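Local coordinates for flavin prenyltransferase PAD1, mitochondrial (Aspergillus niger, PDB 6QLG), which probably links a dimethylallyl group to the flavin of FMN, making the prenylated FMN cofactor used by ferulic acid decarboxylase, at residues B[118-123]-B[147-152]; B[77-82]-B[92-97]. All blocks are in the same frame, centred on the assembly; numbering follows the deposited sequence.

Interaction 1: residues B[118-123]-B[147-152]; sequences DGMIVV and DVMLKE. With DMA (dimethylallyl diphosphate), chain P.
Met149, on helix 141-151, meets Gly119 and Met120 on strand 119-125, a helix-on-sheet contact of the parallel, Rossmann-like flavoprotein fold. Ahead of it in the helix, Asp147 turns its CB away from the strand, and its OD2 is hydrogen-bonded to His169 of the second subunit. Met149 then reaches across to the sheet: its CG lies 3.7 Å from CB of Met120, and the two side chains cross at about a right angle. A bend at chi2 (-72°) turns SD, and with it the methyl CE, along the strand backbone, CE lying 3.9 Å from the carbonyl O of Gly119 and also 3.9 Å from CB of Met120. Met120, extended beyond CG, passes Met149 CG with its SD at 4.0 Å and packs on Thr145 and Ala146, earlier in the same helix. Lys151 faces the active site instead. Its NZ donates to O2A of the dimethylallyl diphosphate at 2.8 Å and also forms a salt bridge with Glu162 OE1 and a hydrogen bond with Thr163 O, both of the second subunit. Glu152, salt-bridged to Arg207 of the third subunit, probably helps to hold the lysine tip in place. Lys151 NZ lies 3.1 Å from Glu152 OE2, nearly along its C-O axis.

Interaction 2: residues B[77-82]-B[92-97]; sequences WAEATI and NVRALA
Segments 77-82 of helix 76-85 and 92-97, mostly on helix 90-95, come nearest at the CA atoms of Ile82 and Val93, 8.6 Å apart, and side chains bridge the gap between them. Ile82 and Val93 point at each other and meet tip to tip. One methyl of the valine, CG2, touches two branches of the isoleucine, lying 4.0 Å from Ile82 CG2 and equally 4.0 Å from Ile82 CD1. Both residues are buried, and this small apolar pair is the inner part of the contact. Beside this pair, the partly exposed Glu79 and Arg94 bring the ends of their side chains together. Glu79 is extended beyond CG (chi2 -169°), which carries its carboxylate out to the arginine, whose own chain bends at chi3 (-76°). Glu79 OE1 stands at the edge of the guanidinium, near its plane, 3.7 Å from Arg94 NH1. The carboxylate and guanidinium planes are 65° apart, and the pair is a long salt bridge without a hydrogen bond, a loose electrostatic tie. Within helix 76-85, Trp77 O accepts two bonds from Thr81, from opposite faces of the carbonyl plane: one from Thr81 N at 2.9 Å and one from Thr81 OG1 at 3.0 Å. Trp77, one turn before Thr81, touches the FMN and packs on Met106 of the fourth subunit. The pair of helices forms part of the cover on the parallel sheet, with Ile82 and Val93 both resting on Met47 of strand 42-47 and, respectively, on Ala53 and Leu60 of helix 53-65.

Both contacts belong to one flavoprotein fold but join different elements: interaction 1 lays a helix against a central strand of the sheet, while interaction 2 joins two helices that follow strand 69-74. Their centres are 20 Å apart and they do not touch, yet strand 42-47 borders both, through Val44 and Ala46 for the first and Met47 for the second. The touching residues of interaction 1 are all buried and meet by apolar packing; interaction 2 is only partly buried and adds a long charge pair to its methyl contact. Each also includes a ligand-pocket residue outside the packing itself, Lys151 for dimethylallyl diphosphate and Trp77 for FMN.

Interaction 1: residues B[118-123]-B[147-152]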
loop_
_atom_site.group_PDB
_atom_site.type_symbol
_atom_site.label_atom_id
_atom_site.label_comp_id
_atom_site.label_asym_id
_atom_site.label_seq_id
_atom_site.Cartn_x
_atom_site.Cartn_y
_atom_site.Cartn_z
ATOM N N ASP B 118 21.106 -20.463 18.549
ATOM C CA ASP B 118 20.675 -20.937 17.240
ATOM C C ASP B 118 19.215 -20.644 16.932
ATOM O O ASP B 118 18.808 -20.778 15.774
ATOM C CB ASP B 118 20.920 -22.442 17.108
ATOM C CG ASP B 118 22.383 -22.799 17.222
ATOM O OD1 ASP B 118 22.703 -23.795 17.899
ATOM O OD2 ASP B 118 23.215 -22.075 16.636
ATOM N N GLY B 119 18.422 -20.259 17.918
ATOM C CA GLY B 119 17.038 -19.936 17.651
ATOM C C GLY B 119 16.224 -19.858 18.923
ATOM O O GLY B 119 16.726 -20.041 20.034
ATOM N N MET B 120 14.938 -19.589 18.725
ATOM C CA MET B 120 14.005 -19.371 19.815
ATOM C C MET B 120 12.637 -19.864 19.381
ATOM O O MET B 120 12.238 -19.665 18.230
ATOM C CB MET B 120 13.949 -17.888 20.197
ATOM C CG MET B 120 12.852 -17.515 21.181
ATOM S SD MET B 120 12.965 -15.774 21.643
ATOM C CE MET B 120 11.883 -15.725 23.071
ATOM N N ILE B 121 11.927 -20.518 20.296
ATOM C CA ILE B 121 10.555 -20.941 20.054
ATOM C C ILE B 121 9.691 -20.460 21.210
ATOM O O ILE B 121 10.021 -20.688 22.380
ATOM C CB ILE B 121 10.440 -22.469 19.865
ATOM C CG1 ILE B 121 8.977 -22.872 19.662
ATOM C CG2 ILE B 121 11.081 -23.224 21.030
ATOM C CD1 ILE B 121 8.789 -24.287 19.143
ATOM N N VAL B 122 8.605 -19.767 20.883
ATOM C CA VAL B 122 7.614 -19.331 21.858
ATOM C C VAL B 122 6.455 -20.315 21.779
ATOM O O VAL B 122 5.717 -20.342 20.788
ATOM C CB VAL B 122 7.153 -17.890 21.600
ATOM C CG1 VAL B 122 6.247 -17.412 22.725
ATOM C CG2 VAL B 122 8.357 -16.963 21.455
ATOM N N VAL B 123 6.299 -21.136 22.812
ATOM C CA VAL B 123 5.358 -22.253 22.762
ATOM C C VAL B 123 4.747 -22.488 24.141
ATOM O O VAL B 123 5.468 -22.824 25.092
ATOM C CB VAL B 123 6.043 -23.522 22.225
ATOM C CG1 VAL B 123 7.391 -23.754 22.916
ATOM C CG2 VAL B 123 5.134 -24.731 22.393
ATOM N N ASP B 147 12.837 -10.139 19.742
ATOM C CA ASP B 147 13.266 -8.967 18.985
ATOM C C ASP B 147 14.731 -9.084 18.582
ATOM O O ASP B 147 15.115 -8.705 17.469
ATOM C CB ASP B 147 13.030 -7.704 19.817
ATOM C CG ASP B 147 13.162 -6.426 19.008
ATOM O OD1 ASP B 147 12.294 -6.170 18.146
ATOM O OD2 ASP B 147 14.128 -5.671 19.246
ATOM N N VAL B 148 15.562 -9.628 19.475
ATOM C CA VAL B 148 16.979 -9.807 19.178
ATOM C C VAL B 148 17.183 -10.914 18.148
ATOM O O VAL B 148 18.005 -10.781 17.233
ATOM C CB VAL B 148 17.754 -10.083 20.478
ATOM C CG1 VAL B 148 19.158 -10.564 20.170
ATOM C CG2 VAL B 148 17.793 -8.831 21.341
ATOM N N MET B 149 16.445 -12.022 18.277
ATOM C CA MET B 149 16.539 -13.094 17.287
ATOM C C MET B 149 16.233 -12.580 15.884
ATOM O O MET B 149 16.912 -12.949 14.918
ATOM C CB MET B 149 15.587 -14.237 17.646
ATOM C CG MET B 149 15.872 -14.923 18.975
ATOM S SD MET B 149 17.353 -15.953 18.953
ATOM C CE MET B 149 17.529 -16.311 20.702
ATOM N N LEU B 150 15.214 -11.729 15.753
ATOM C CA LEU B 150 14.856 -11.202 14.440
ATOM C C LEU B 150 15.962 -10.316 13.878
ATOM O O LEU B 150 16.292 -10.407 12.691
ATOM C CB LEU B 150 13.539 -10.432 14.522
ATOM C CG LEU B 150 12.285 -11.271 14.782
ATOM C CD1 LEU B 150 11.052 -10.383 14.895
ATOM C CD2 LEU B 150 12.105 -12.312 13.690
ATOM N N LYS B 151 16.557 -9.462 14.715
ATOM C CA LYS B 151 17.584 -8.557 14.211
ATOM C C LYS B 151 18.874 -9.298 13.876
ATOM O O LYS B 151 19.596 -8.892 12.958
ATOM C CB LYS B 151 17.837 -7.428 15.215
ATOM C CG LYS B 151 18.886 -7.705 16.287
ATOM C CD LYS B 151 18.980 -6.523 17.245
ATOM C CE LYS B 151 19.758 -6.864 18.508
ATOM N NZ LYS B 151 21.180 -6.434 18.421
ATOM N N GLU B 152 19.172 -10.387 14.583
ATOM C CA GLU B 152 20.338 -11.208 14.280
ATOM C C GLU B 152 20.056 -12.261 13.216
ATOM O O GLU B 152 20.949 -13.054 12.903
ATOM C CB GLU B 152 20.857 -11.885 15.553
ATOM C CG GLU B 152 21.187 -10.919 16.686
ATOM C CD GLU B 152 22.351 -9.998 16.361
ATOM O OE1 GLU B 152 23.191 -10.364 15.512
ATOM O OE2 GLU B 152 22.430 -8.905 16.962
HETATM C C1 DMA P . 22.576 -5.472 24.503
HETATM O O1 DMA P . 22.493 -6.281 23.366
HETATM C C2 DMA P . 21.759 -6.101 25.627
HETATM C C3 DMA P . 22.266 -6.193 26.836
HETATM C C4 DMA P . 21.443 -6.825 27.954
HETATM C C5 DMA P . 23.671 -5.671 27.120
HETATM P PA DMA P . 22.664 -5.556 21.897
HETATM O O1A DMA P . 21.560 -4.541 21.709
HETATM O O2A DMA P . 22.589 -6.597 20.804
HETATM O O3A DMA P . 24.123 -4.788 21.851
HETATM P PB DMA P . 25.179 -4.902 20.592
HETATM O O1B DMA P . 24.437 -4.649 19.302
HETATM O O2B DMA P . 25.778 -6.288 20.573
HETATM O O3B DMA P . 26.270 -3.869 20.740
#

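Interaction 2: residues B[77-82]-B[92-97]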
loop_
_atom_site.group_PDB
_atom_site.type_symbol
_atom_site.label_atom_id
_atom_site.label_comp_id
_atom_site.label_asym_id
_atom_site.label_seq_id
_atom_site.Cartn_x
_atom_site.Cartn_y
_atom_site.Cartn_z
ATOM N N TRP B 77 1.619 -15.410 33.236
ATOM C CA TRP B 77 0.419 -16.182 32.945
ATOM C C TRP B 77 0.733 -17.562 32.388
ATOM O O TRP B 77 -0.132 -18.444 32.433
ATOM C CB TRP B 77 -0.487 -15.389 32.001
ATOM C CG TRP B 77 -1.175 -14.307 32.759
ATOM C CD1 TRP B 77 -0.839 -12.985 32.796
ATOM C CD2 TRP B 77 -2.276 -14.467 33.660
ATOM N NE1 TRP B 77 -1.682 -12.307 33.642
ATOM C CE2 TRP B 77 -2.571 -13.196 34.188
ATOM C CE3 TRP B 77 -3.046 -15.563 34.063
ATOM C CZ2 TRP B 77 -3.609 -12.988 35.096
ATOM C CZ3 TRP B 77 -4.076 -15.355 34.961
ATOM C CH2 TRP B 77 -4.349 -14.077 35.468
ATOM N N ALA B 78 1.951 -17.777 31.887
ATOM C CA ALA B 78 2.374 -19.136 31.570
ATOM C C ALA B 78 2.432 -19.991 32.830
ATOM O O ALA B 78 2.019 -21.156 32.819
ATOM C CB ALA B 78 3.731 -19.118 30.871
ATOM N N GLU B 79 2.942 -19.426 33.927
ATOM C CA GLU B 79 2.983 -20.165 35.185
ATOM C C GLU B 79 1.580 -20.502 35.670
ATOM O O GLU B 79 1.334 -21.611 36.158
ATOM C CB GLU B 79 3.743 -19.361 36.241
ATOM C CG GLU B 79 5.193 -19.087 35.867
ATOM C CD GLU B 79 6.005 -18.531 37.021
ATOM O OE1 GLU B 79 7.216 -18.293 36.832
ATOM O OE2 GLU B 79 5.436 -18.332 38.116
ATOM N N ALA B 80 0.641 -19.561 35.529
ATOM C CA ALA B 80 -0.740 -19.837 35.908
ATOM C C ALA B 80 -1.339 -20.937 35.041
ATOM O O ALA B 80 -2.055 -21.813 35.540
ATOM C CB ALA B 80 -1.576 -18.562 35.812
ATOM N N THR B 81 -1.050 -20.909 33.738
ATOM C CA THR B 81 -1.607 -21.907 32.831
ATOM C C THR B 81 -1.015 -23.286 33.097
ATOM O O THR B 81 -1.733 -24.293 33.060
ATOM C CB THR B 81 -1.369 -21.477 31.381
ATOM O OG1 THR B 81 -2.144 -20.306 31.098
ATOM C CG2 THR B 81 -1.773 -22.578 30.418
ATOM N N ILE B 82 0.290 -23.349 33.377
ATOM C CA ILE B 82 0.926 -24.617 33.734
ATOM C C ILE B 82 0.222 -25.243 34.933
ATOM O O ILE B 82 -0.135 -26.427 34.922
ATOM C CB ILE B 82 2.423 -24.403 34.020
ATOM C CG1 ILE B 82 3.188 -24.107 32.729
ATOM C CG2 ILE B 82 3.011 -25.611 34.744
ATOM C CD1 ILE B 82 4.592 -23.594 32.967
ATOM N N ASN B 92 8.782 -27.708 38.562
ATOM C CA ASN B 92 9.028 -28.930 37.800
ATOM C C ASN B 92 9.436 -28.611 36.368
ATOM O O ASN B 92 10.308 -29.278 35.799
ATOM C CB ASN B 92 7.782 -29.818 37.802
ATOM C CG ASN B 92 7.361 -30.235 39.193
ATOM O OD1 ASN B 92 6.185 -30.155 39.546
ATOM N ND2 ASN B 92 8.321 -30.689 39.990
ATOM N N VAL B 93 8.805 -27.601 35.765
ATOM C CA VAL B 93 9.134 -27.231 34.392
ATOM C C VAL B 93 10.533 -26.636 34.321
ATOM O O VAL B 93 11.293 -26.911 33.385
ATOM C CB VAL B 93 8.075 -26.261 33.834
ATOM C CG1 VAL B 93 8.375 -25.914 32.379
ATOM C CG2 VAL B 93 6.681 -26.863 33.976
ATOM N N ARG B 94 10.901 -25.816 35.310
ATOM C CA ARG B 94 12.232 -25.219 35.318
ATOM C C ARG B 94 13.321 -26.278 35.415
ATOM O O ARG B 94 14.416 -26.091 34.871
ATOM C CB ARG B 94 12.354 -24.223 36.473
ATOM C CG ARG B 94 11.548 -22.952 36.268
ATOM C CD ARG B 94 11.914 -21.885 37.285
ATOM N NE ARG B 94 11.343 -22.179 38.591
ATOM C CZ ARG B 94 10.246 -21.606 39.073
ATOM N NH1 ARG B 94 9.597 -20.699 38.355
ATOM N NH2 ARG B 94 9.800 -21.941 40.274
ATOM N N ALA B 95 13.042 -27.395 36.091
ATOM C CA ALA B 95 14.018 -28.472 36.182
ATOM C C ALA B 95 14.236 -29.168 34.846
ATOM O O ALA B 95 15.260 -29.836 34.670
ATOM C CB ALA B 95 13.586 -29.492 37.240
ATOM N N LEU B 96 13.303 -29.025 33.901
ATOM C CA LEU B 96 13.467 -29.605 32.575
ATOM C C LEU B 96 14.451 -28.833 31.708
ATOM O O LEU B 96 14.857 -29.343 30.658
ATOM C CB LEU B 96 12.121 -29.678 31.849
ATOM C CG LEU B 96 10.985 -30.481 32.484
ATOM C CD1 LEU B 96 9.701 -30.288 31.687
ATOM C CD2 LEU B 96 11.349 -31.956 32.575
ATOM N N ALA B 97 14.838 -27.627 32.110
ATOM C CA ALA B 97 15.694 -26.772 31.305
ATOM C C ALA B 97 17.093 -26.703 31.898
ATOM O O ALA B 97 17.286 -26.869 33.105
ATOM C CB ALA B 97 15.113 -25.360 31.194
#